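Local coordinates for protein succinate-semialdehyde dehydrogenase (Streptococcus pyogenes MGAS1882, PDB 4OGD) that probably catalyses the NADP+-dependent oxidation of succinic semialdehyde to succinate, as a member of the aldehyde dehydrogenase family, at residues D245-V250 with K280-K285; F253-N258 with V365-K370; K288-G293 with V342-I347. One frame throughout, in Å; residues are numbered along the deposited sequence.

Contact 1 of 3, residues D245-V250 with K280-K285; sequences DQLEKV and KELLTK
Glu248 and Leu282 mark the nearest backbone approach of two helices, with their CA atoms 7.2 Å apart, while the axes of the segments 245-250 and 280-285 pass 10.4 Å from each other at 37° and run in roughly the same direction. At that spacing the backbones stay apart and side chains fill the interval, Leu282 foremost. With CG anti to the backbone N (chi1 -179°), its two methyls are carried forward into the space between the helices and divide the work. CD2 meets CD2 of Leu247 at 4.1 Å on the buried side, where Leu247 also packs on Phe236 and Ile238 of strand 235-238. CD1 lies against the aliphatic stem and carboxylate of Glu248, coming within 3.6 Å of Glu248 CD. A branched leucine suits this place because it can touch a buried methyl and the stem of a charged residue at once.

Farther out, Glu248 and Lys285 close the gap with their charged ends. Both chains are extended and meet at about a right angle, and Lys285 NZ donates to Glu248 OE2 over 2.7 Å in a salt bridge. The ammonium sits on the syn side of OE2, the side of the other oxygen; yet it stays 3.8 Å from Glu248 OE1, so one oxygen carries the bond. Elsewhere on Leu282, Trp244 and Leu251 of helix 244-256 add apolar cover.

The chemistry is thus graded from leucine methyls inside to a charged pair at the outer margin. Since Lys285 is exposed and Glu248 partly so, water probably screens the salt bridge, and its stabilising effect is likely to be modest despite the short bond.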
loop_
_atom_site.group_PDB
_atom_site.type_symbol
_atom_site.label_atom_id
_atom_site.label_comp_id
_atom_site.label_asym_id
_atom_site.label_seq_id
_atom_site.Cartn_x
_atom_site.Cartn_y
_atom_site.Cartn_z
ATOM N N ASP A 245 30.487 20.935 18.712
ATOM C CA ASP A 245 29.826 21.442 19.914
ATOM C C ASP A 245 28.355 21.059 19.874
ATOM O O ASP A 245 27.791 20.560 20.851
ATOM C CB ASP A 245 29.954 22.966 19.989
ATOM C CG ASP A 245 31.339 23.418 20.412
ATOM O OD1 ASP A 245 31.863 22.876 21.407
ATOM O OD2 ASP A 245 31.906 24.313 19.747
ATOM N N GLN A 246 27.736 21.306 18.726
ATOM C CA GLN A 246 26.343 20.951 18.519
ATOM C C GLN A 246 26.164 19.443 18.510
ATOM O O GLN A 246 25.153 18.930 18.980
ATOM C CB GLN A 246 25.824 21.583 17.230
ATOM C CG GLN A 246 25.703 23.092 17.347
ATOM C CD GLN A 246 24.930 23.505 18.591
ATOM O OE1 GLN A 246 25.462 24.182 19.474
ATOM N NE2 GLN A 246 23.670 23.090 18.668
ATOM N N LEU A 247 27.162 18.735 17.992
ATOM C CA LEU A 247 27.151 17.277 18.003
ATOM C C LEU A 247 27.009 16.726 19.419
ATOM O O LEU A 247 26.141 15.892 19.697
ATOM C CB LEU A 247 28.431 16.746 17.363
ATOM C CG LEU A 247 28.604 15.233 17.342
ATOM C CD1 LEU A 247 27.468 14.585 16.574
ATOM C CD2 LEU A 247 29.949 14.873 16.726
ATOM N N GLU A 248 27.862 17.193 20.323
ATOM C CA GLU A 248 27.853 16.678 21.690
ATOM C C GLU A 248 26.479 16.826 22.344
ATOM O O GLU A 248 26.030 15.954 23.086
ATOM C CB GLU A 248 28.920 17.381 22.535
ATOM C CG GLU A 248 28.925 16.947 24.000
ATOM C CD GLU A 248 30.158 17.419 24.747
ATOM O OE1 GLU A 248 31.020 18.081 24.127
ATOM O OE2 GLU A 248 30.270 17.120 25.952
ATOM N N LYS A 249 25.804 17.924 22.040
ATOM C CA LYS A 249 24.542 18.239 22.693
ATOM C C LYS A 249 23.389 17.313 22.314
ATOM O O LYS A 249 22.403 17.229 23.045
ATOM C CB LYS A 249 24.181 19.702 22.438
ATOM C CG LYS A 249 25.199 20.647 23.068
ATOM C CD LYS A 249 24.918 22.108 22.796
ATOM C CE LYS A 249 25.830 22.969 23.669
ATOM N NZ LYS A 249 25.605 24.425 23.477
ATOM N N VAL A 250 23.509 16.612 21.188
ATOM C CA VAL A 250 22.415 15.742 20.756
ATOM C C VAL A 250 22.685 14.256 20.968
ATOM O O VAL A 250 21.779 13.433 20.812
ATOM C CB VAL A 250 22.023 15.976 19.275
ATOM C CG1 VAL A 250 21.870 17.463 18.986
ATOM C CG2 VAL A 250 23.035 15.336 18.330
ATOM N N LYS A 280 35.112 8.415 19.558
ATOM C CA LYS A 280 35.097 7.353 20.561
ATOM C C LYS A 280 35.106 7.983 21.939
ATOM O O LYS A 280 34.321 7.615 22.814
ATOM C CB LYS A 280 36.310 6.427 20.437
ATOM C CG LYS A 280 36.230 5.401 19.318
ATOM C CD LYS A 280 37.129 4.198 19.613
ATOM C CE LYS A 280 38.535 4.636 20.008
ATOM N NZ LYS A 280 39.480 3.485 20.077
ATOM N N GLU A 281 35.988 8.958 22.120
ATOM C CA GLU A 281 36.084 9.641 23.407
ATOM C C GLU A 281 34.843 10.458 23.753
ATOM O O GLU A 281 34.402 10.479 24.907
ATOM C CB GLU A 281 37.331 10.518 23.441
ATOM C CG GLU A 281 38.570 9.724 23.776
ATOM C CD GLU A 281 38.334 8.806 24.963
ATOM O OE1 GLU A 281 38.523 7.578 24.812
ATOM O OE2 GLU A 281 37.946 9.313 26.042
ATOM N N LEU A 282 34.282 11.132 22.754
ATOM C CA LEU A 282 33.095 11.945 22.971
ATOM C C LEU A 282 31.887 11.089 23.340
ATOM O O LEU A 282 31.171 11.397 24.296
ATOM C CB LEU A 282 32.784 12.795 21.740
ATOM C CG LEU A 282 31.560 13.699 21.870
ATOM C CD1 LEU A 282 31.764 14.680 23.011
ATOM C CD2 LEU A 282 31.311 14.444 20.578
ATOM N N LEU A 283 31.653 10.015 22.586
ATOM C CA LEU A 283 30.502 9.154 22.860
ATOM C C LEU A 283 30.651 8.465 24.223
ATOM O O LEU A 283 29.674 8.292 24.960
ATOM C CB LEU A 283 30.304 8.126 21.737
ATOM C CG LEU A 283 28.970 7.367 21.783
ATOM C CD1 LEU A 283 27.815 8.309 21.484
ATOM C CD2 LEU A 283 28.959 6.197 20.803
ATOM N N THR A 284 31.883 8.101 24.564
ATOM C CA THR A 284 32.177 7.542 25.880
ATOM C C THR A 284 31.844 8.535 26.995
ATOM O O THR A 284 31.209 8.178 27.994
ATOM C CB THR A 284 33.652 7.115 25.977
ATOM O OG1 THR A 284 33.898 6.056 25.037
ATOM C CG2 THR A 284 33.972 6.621 27.388
ATOM N N LYS A 285 32.258 9.784 26.808
ATOM C CA LYS A 285 31.976 10.846 27.772
ATOM C C LYS A 285 30.476 10.992 27.993
ATOM O O LYS A 285 29.999 11.052 29.129
ATOM C CB LYS A 285 32.550 12.169 27.268
ATOM C CG LYS A 285 32.220 13.374 28.146
ATOM C CD LYS A 285 32.608 14.667 27.449
ATOM C CE LYS A 285 32.325 15.885 28.300
ATOM N NZ LYS A 285 32.486 17.127 27.496
#

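Contact 2 of 3, residues F253-N258 with V365-K370; sequences FSRLYN and VGEIYK
Arg255 grips the backbone carbonyl of Val365 side-on with two nitrogens, NE and NH2, each 2.9 Å from Val365 O. Neither bond is straight: the N-H...O angles are 139° at NE and 135° at NH2, as expected when two donors of one guanidinium share a single oxygen. Both reach that oxygen from the same face of its carbonyl plane, NE standing well above the plane and NH2 less tilted. A bend at chi2 (51°) in the arginine chain turns the guanidinium into this pose, with Val365 N over one of its faces. A water links the arginine to the strand two residues further on, accepting from Glu367 N at 3.0 Å and, weakly, from Arg255 NE. Glu367 OE2 is 4.0 Å from Arg255 NH2, too far for a salt bridge, though its charge probably helps offset that of the buried arginine.

The contact ties the C-terminal end of helix 244-256 to the beginning of strand 365-371, an interior strand, between 345-348 and 268-272, of the seven-stranded sheet in this aldehyde dehydrogenase fold. Arginine suits the place because its several N-H groups can serve separate acceptors: NH2 also bonds Ile361 O, and NH1 bonds Ser265 OG.

Packing surrounds this polar centre. Arg255 CG lies 4.2 Å from Gly366 CA, where glycine brings only its bare backbone, and Val365 packs on Val314 and Ile318 of helix 308-323.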
loop_
_atom_site.group_PDB
_atom_site.type_symbol
_atom_site.label_atom_id
_atom_site.label_comp_id
_atom_site.label_asym_id
_atom_site.label_seq_id
_atom_site.Cartn_x
_atom_site.Cartn_y
_atom_site.Cartn_z
ATOM N N PHE A 253 20.478 11.983 23.707
ATOM C CA PHE A 253 19.148 11.748 23.157
ATOM C C PHE A 253 19.197 10.778 21.982
ATOM O O PHE A 253 18.384 9.852 21.893
ATOM C CB PHE A 253 18.508 13.056 22.692
ATOM C CG PHE A 253 17.318 12.854 21.797
ATOM C CD1 PHE A 253 16.073 12.567 22.334
ATOM C CD2 PHE A 253 17.449 12.924 20.416
ATOM C CE1 PHE A 253 14.976 12.358 21.511
ATOM C CE2 PHE A 253 16.360 12.712 19.589
ATOM C CZ PHE A 253 15.126 12.432 20.132
ATOM N N SER A 254 20.152 10.988 21.085
ATOM C CA SER A 254 20.146 10.249 19.821
ATOM C C SER A 254 20.222 8.743 19.967
ATOM O O SER A 254 19.639 8.028 19.153
ATOM C CB SER A 254 21.242 10.753 18.882
ATOM O OG SER A 254 20.945 12.080 18.478
ATOM N N ARG A 255 20.928 8.256 20.985
ATOM C CA ARG A 255 21.045 6.809 21.173
ATOM C C ARG A 255 20.393 6.272 22.447
ATOM O O ARG A 255 20.006 5.103 22.498
ATOM C CB ARG A 255 22.508 6.343 21.092
ATOM C CG ARG A 255 22.670 4.814 21.016
ATOM C CD ARG A 255 21.790 4.210 19.917
ATOM N NE ARG A 255 22.033 2.781 19.748
ATOM C CZ ARG A 255 21.087 1.848 19.734
ATOM N NH1 ARG A 255 19.809 2.187 19.869
ATOM N NH2 ARG A 255 21.417 0.569 19.579
ATOM N N LEU A 256 20.261 7.118 23.470
ATOM C CA LEU A 256 19.815 6.651 24.780
ATOM C C LEU A 256 18.386 7.031 25.181
ATOM O O LEU A 256 17.879 6.548 26.189
ATOM C CB LEU A 256 20.808 7.079 25.869
ATOM C CG LEU A 256 22.232 6.550 25.673
ATOM C CD1 LEU A 256 23.109 7.021 26.805
ATOM C CD2 LEU A 256 22.234 5.036 25.626
ATOM N N TYR A 257 17.736 7.878 24.395
ATOM C CA TYR A 257 16.318 8.156 24.615
ATOM C C TYR A 257 15.543 6.845 24.530
ATOM O O TYR A 257 15.795 6.020 23.637
ATOM C CB TYR A 257 15.825 9.152 23.570
ATOM C CG TYR A 257 14.340 9.401 23.582
ATOM C CD1 TYR A 257 13.492 8.643 22.784
ATOM C CD2 TYR A 257 13.792 10.410 24.361
ATOM C CE1 TYR A 257 12.145 8.859 22.775
ATOM C CE2 TYR A 257 12.420 10.641 24.354
ATOM C CZ TYR A 257 11.610 9.854 23.557
ATOM O OH TYR A 257 10.247 10.037 23.523
ATOM N N ASN A 258 14.620 6.645 25.468
ATOM C CA ASN A 258 13.838 5.408 25.571
ATOM C C ASN A 258 14.738 4.178 25.682
ATOM O O ASN A 258 14.403 3.098 25.191
ATOM C CB ASN A 258 12.839 5.279 24.405
ATOM C CG ASN A 258 11.614 4.437 24.760
ATOM O OD1 ASN A 258 11.262 4.268 25.930
ATOM N ND2 ASN A 258 10.940 3.920 23.733
ATOM N N VAL A 365 22.989 0.597 23.060
ATOM C CA VAL A 365 24.273 0.155 22.544
ATOM C C VAL A 365 24.745 1.053 21.415
ATOM O O VAL A 365 24.222 0.994 20.301
ATOM C CB VAL A 365 24.211 -1.305 22.051
ATOM C CG1 VAL A 365 25.576 -1.758 21.564
ATOM C CG2 VAL A 365 23.706 -2.221 23.161
ATOM N N GLY A 366 25.744 1.879 21.696
ATOM C CA GLY A 366 26.337 2.707 20.667
ATOM C C GLY A 366 27.219 1.858 19.769
ATOM O O GLY A 366 27.849 0.909 20.236
ATOM N N GLU A 367 27.229 2.164 18.475
ATOM C CA GLU A 367 28.074 1.439 17.522
ATOM C C GLU A 367 28.819 2.446 16.671
ATOM O O GLU A 367 28.208 3.334 16.082
ATOM C CB GLU A 367 27.215 0.547 16.625
ATOM C CG GLU A 367 26.329 -0.426 17.386
ATOM C CD GLU A 367 25.181 -0.928 16.540
ATOM O OE1 GLU A 367 25.383 -1.102 15.321
ATOM O OE2 GLU A 367 24.069 -1.111 17.089
ATOM N N ILE A 368 30.143 2.326 16.612
ATOM C CA ILE A 368 30.923 3.257 15.820
ATOM C C ILE A 368 31.500 2.566 14.590
ATOM O O ILE A 368 32.262 1.608 14.709
ATOM C CB ILE A 368 32.046 3.912 16.654
ATOM C CG1 ILE A 368 31.455 4.564 17.903
ATOM C CG2 ILE A 368 32.747 4.962 15.830
ATOM C CD1 ILE A 368 32.517 5.025 18.913
ATOM N N TYR A 369 31.106 3.054 13.414
ATOM C CA TYR A 369 31.598 2.544 12.136
ATOM C C TYR A 369 32.596 3.539 11.564
ATOM O O TYR A 369 32.221 4.667 11.234
ATOM C CB TYR A 369 30.445 2.398 11.137
ATOM C CG TYR A 369 29.479 1.264 11.410
ATOM C CD1 TYR A 369 29.311 0.239 10.488
ATOM C CD2 TYR A 369 28.720 1.229 12.575
ATOM C CE1 TYR A 369 28.426 -0.795 10.720
ATOM C CE2 TYR A 369 27.827 0.192 12.824
ATOM C CZ TYR A 369 27.685 -0.819 11.892
ATOM O OH TYR A 369 26.789 -1.851 12.112
ATOM N N LYS A 370 33.862 3.136 11.430
ATOM C CA LYS A 370 34.865 4.040 10.866
ATOM C C LYS A 370 34.913 3.923 9.347
ATOM O O LYS A 370 34.920 2.820 8.809
ATOM C CB LYS A 370 36.253 3.754 11.447
ATOM C CG LYS A 370 37.309 4.773 11.021
ATOM C CD LYS A 370 38.685 4.441 11.612
ATOM C CE LYS A 370 39.310 3.238 10.918
ATOM N NZ LYS A 370 39.943 3.611 9.615
HETATM O O HOH W 1 24.665 3.734 18.180
#

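Contact 3 of 3, residues K288-G293 with V342-I347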
loop_
_atom_site.group_PDB
_atom_site.type_symbol
_atom_site.label_atom_id
_atom_site.label_comp_id
_atom_site.label_asym_id
_atom_site.label_seq_id
_atom_site.Cartn_x
_atom_site.Cartn_y
_atom_site.Cartn_z
ATOM N N LYS A 288 28.832 8.013 29.763
ATOM C CA LYS A 288 29.188 7.975 31.182
ATOM C C LYS A 288 28.253 8.792 32.059
ATOM O O LYS A 288 28.160 8.552 33.264
ATOM C CB LYS A 288 30.625 8.461 31.385
ATOM C CG LYS A 288 31.660 7.366 31.181
ATOM C CD LYS A 288 33.066 7.955 31.181
ATOM C CE LYS A 288 34.118 6.865 31.125
ATOM N NZ LYS A 288 35.489 7.453 31.111
ATOM N N THR A 289 27.554 9.747 31.454
ATOM C CA THR A 289 26.666 10.624 32.207
ATOM C C THR A 289 25.341 9.969 32.565
ATOM O O THR A 289 24.580 10.515 33.361
ATOM C CB THR A 289 26.381 11.944 31.460
ATOM O OG1 THR A 289 25.576 11.689 30.300
ATOM C CG2 THR A 289 27.676 12.610 31.046
ATOM N N ALA A 290 25.072 8.800 31.989
ATOM C CA ALA A 290 23.813 8.099 32.237
ATOM C C ALA A 290 23.598 7.749 33.703
ATOM O O ALA A 290 24.506 7.261 34.382
ATOM C CB ALA A 290 23.725 6.841 31.389
ATOM N N LYS A 291 22.385 7.993 34.184
ATOM C CA LYS A 291 22.015 7.605 35.536
ATOM C C LYS A 291 20.810 6.685 35.474
ATOM O O LYS A 291 19.681 7.140 35.266
ATOM C CB LYS A 291 21.687 8.840 36.374
ATOM C CG LYS A 291 21.363 8.522 37.825
ATOM C CD LYS A 291 21.482 9.754 38.707
ATOM C CE LYS A 291 21.281 9.384 40.169
ATOM N NZ LYS A 291 20.021 8.616 40.342
ATOM N N TRP A 292 21.042 5.386 35.628
ATOM C CA TRP A 292 19.935 4.437 35.616
ATOM C C TRP A 292 19.259 4.357 36.965
ATOM O O TRP A 292 19.861 4.665 37.999
ATOM C CB TRP A 292 20.370 3.044 35.148
ATOM C CG TRP A 292 21.577 2.509 35.842
ATOM C CD1 TRP A 292 21.608 1.793 37.005
ATOM C CD2 TRP A 292 22.935 2.640 35.410
ATOM N NE1 TRP A 292 22.910 1.475 37.324
ATOM C CE2 TRP A 292 23.742 1.983 36.359
ATOM C CE3 TRP A 292 23.548 3.251 34.307
ATOM C CZ2 TRP A 292 25.134 1.917 36.240
ATOM C CZ3 TRP A 292 24.931 3.189 34.189
ATOM C CH2 TRP A 292 25.708 2.526 35.152
ATOM N N GLY A 293 17.995 3.954 36.952
ATOM C CA GLY A 293 17.248 3.814 38.185
ATOM C C GLY A 293 15.752 3.898 37.977
ATOM O O GLY A 293 15.237 3.558 36.909
ATOM N N VAL A 342 20.107 -2.528 31.386
ATOM C CA VAL A 342 21.311 -2.743 30.589
ATOM C C VAL A 342 22.089 -1.432 30.605
ATOM O O VAL A 342 21.527 -0.368 30.336
ATOM C CB VAL A 342 20.952 -3.139 29.129
ATOM C CG1 VAL A 342 22.206 -3.215 28.248
ATOM C CG2 VAL A 342 20.199 -4.462 29.107
ATOM N N MET A 343 23.373 -1.474 30.950
ATOM C CA MET A 343 24.133 -0.227 30.987
ATOM C C MET A 343 24.493 0.223 29.577
ATOM O O MET A 343 24.626 -0.610 28.676
ATOM C CB MET A 343 25.391 -0.343 31.861
ATOM C CG MET A 343 26.635 -0.829 31.150
ATOM S SD MET A 343 28.089 -0.700 32.227
ATOM C CE MET A 343 28.527 1.019 32.020
ATOM N N PRO A 344 24.620 1.541 29.375
ATOM C CA PRO A 344 25.060 2.066 28.080
ATOM C C PRO A 344 26.382 1.417 27.695
ATOM O O PRO A 344 27.307 1.355 28.506
ATOM C CB PRO A 344 25.245 3.556 28.355
ATOM C CG PRO A 344 24.294 3.839 29.479
ATOM C CD PRO A 344 24.373 2.620 30.347
ATOM N N THR A 345 26.451 0.906 26.474
ATOM C CA THR A 345 27.582 0.106 26.043
ATOM C C THR A 345 27.960 0.596 24.653
ATOM O O THR A 345 27.081 0.919 23.858
ATOM C CB THR A 345 27.182 -1.378 25.993
ATOM O OG1 THR A 345 26.769 -1.806 27.298
ATOM C CG2 THR A 345 28.336 -2.252 25.514
ATOM N N ILE A 346 29.258 0.693 24.369
ATOM C CA ILE A 346 29.708 1.129 23.055
ATOM C C ILE A 346 30.576 0.048 22.441
ATOM O O ILE A 346 31.496 -0.451 23.087
ATOM C CB ILE A 346 30.516 2.443 23.120
ATOM C CG1 ILE A 346 29.675 3.543 23.773
ATOM C CG2 ILE A 346 30.969 2.870 21.715
ATOM C CD1 ILE A 346 30.438 4.820 24.079
ATOM N N ILE A 347 30.271 -0.319 21.201
ATOM C CA ILE A 347 31.113 -1.246 20.453
ATOM C C ILE A 347 31.623 -0.609 19.168
ATOM O O ILE A 347 31.032 0.331 18.644
ATOM C CB ILE A 347 30.374 -2.540 20.103
ATOM C CG1 ILE A 347 29.123 -2.237 19.264
ATOM C CG2 ILE A 347 30.032 -3.306 21.375
ATOM C CD1 ILE A 347 28.389 -3.478 18.763
#
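Pro344 receives two side chains from the loop that follows helix 276-288, Ala290 at one ring carbon and Trp292 at the next. The methyl CB of Ala290 presses on Pro344 CG at 3.6 Å; alanine suits the place because its lone methyl can sit close against the ring. Trp292 comes with the six-membered half of its indole: CZ3 is 3.9 Å from Pro344 CD, and the two groups approach at a slant. The same end of the indole serves Met343, whose CB lies over one face of the ring, 4.3 Å from Trp292 CZ3. There are no hydrogen bonds across the contact, which rests entirely on apolar surfaces. A broad, rigid indole suits a loop here, since one flat group can touch two successive residues of the opposing segment.

Torsion and backbone put these groups in place. Trp292 holds CG between its backbone N and carbonyl carbon (chi1 50°), which swings the indole across toward Met343 and Pro344. Within 342-347, Thr345 OG1 donates to Met343 O at 2.8 Å from above the carbonyl plane, bracing the backbone on both sides of Pro344. The proline ring itself limits phi at that position, so the surface met by Ala290 is comparatively stiff.

Outside this shell, Ile335 touches both Trp292 and Met343, while Leu302 and Phe287 pack on Pro344. Backbone bonding between Lys291 and Thr301 ties the tryptophan-bearing loop to the chain ahead of helix 308-323. The contact lies beside the C-terminal end of helix 276-288, where the chain leading into strand 345-348 enters the sheet between strands 327-330 and 365-371.

In the fold
The three contacts cluster on one side of the chain's centre: contact 2 has its centre about 11 Å from those of contacts 1 and 3, which are about 14 Å apart. Contacts 1 and 2 share helix 244-256, and their segments alternate along the chain; contact 1 is complete before contact 3 begins, and both segments of contact 3 fall between those of contact 2. Strands 345-348 and 365-371 are parallel neighbours in the seven-stranded sheet, where Gly366 probably hydrogen-bonds Thr345 and Ile347, joining contacts 3 and 2. Helix 276-288 packs on both strands, through Leu283 on Ile368 and Thr284 on Ile346. All thus meet on one sheet, with helices 244-256 and 276-288 packed against it.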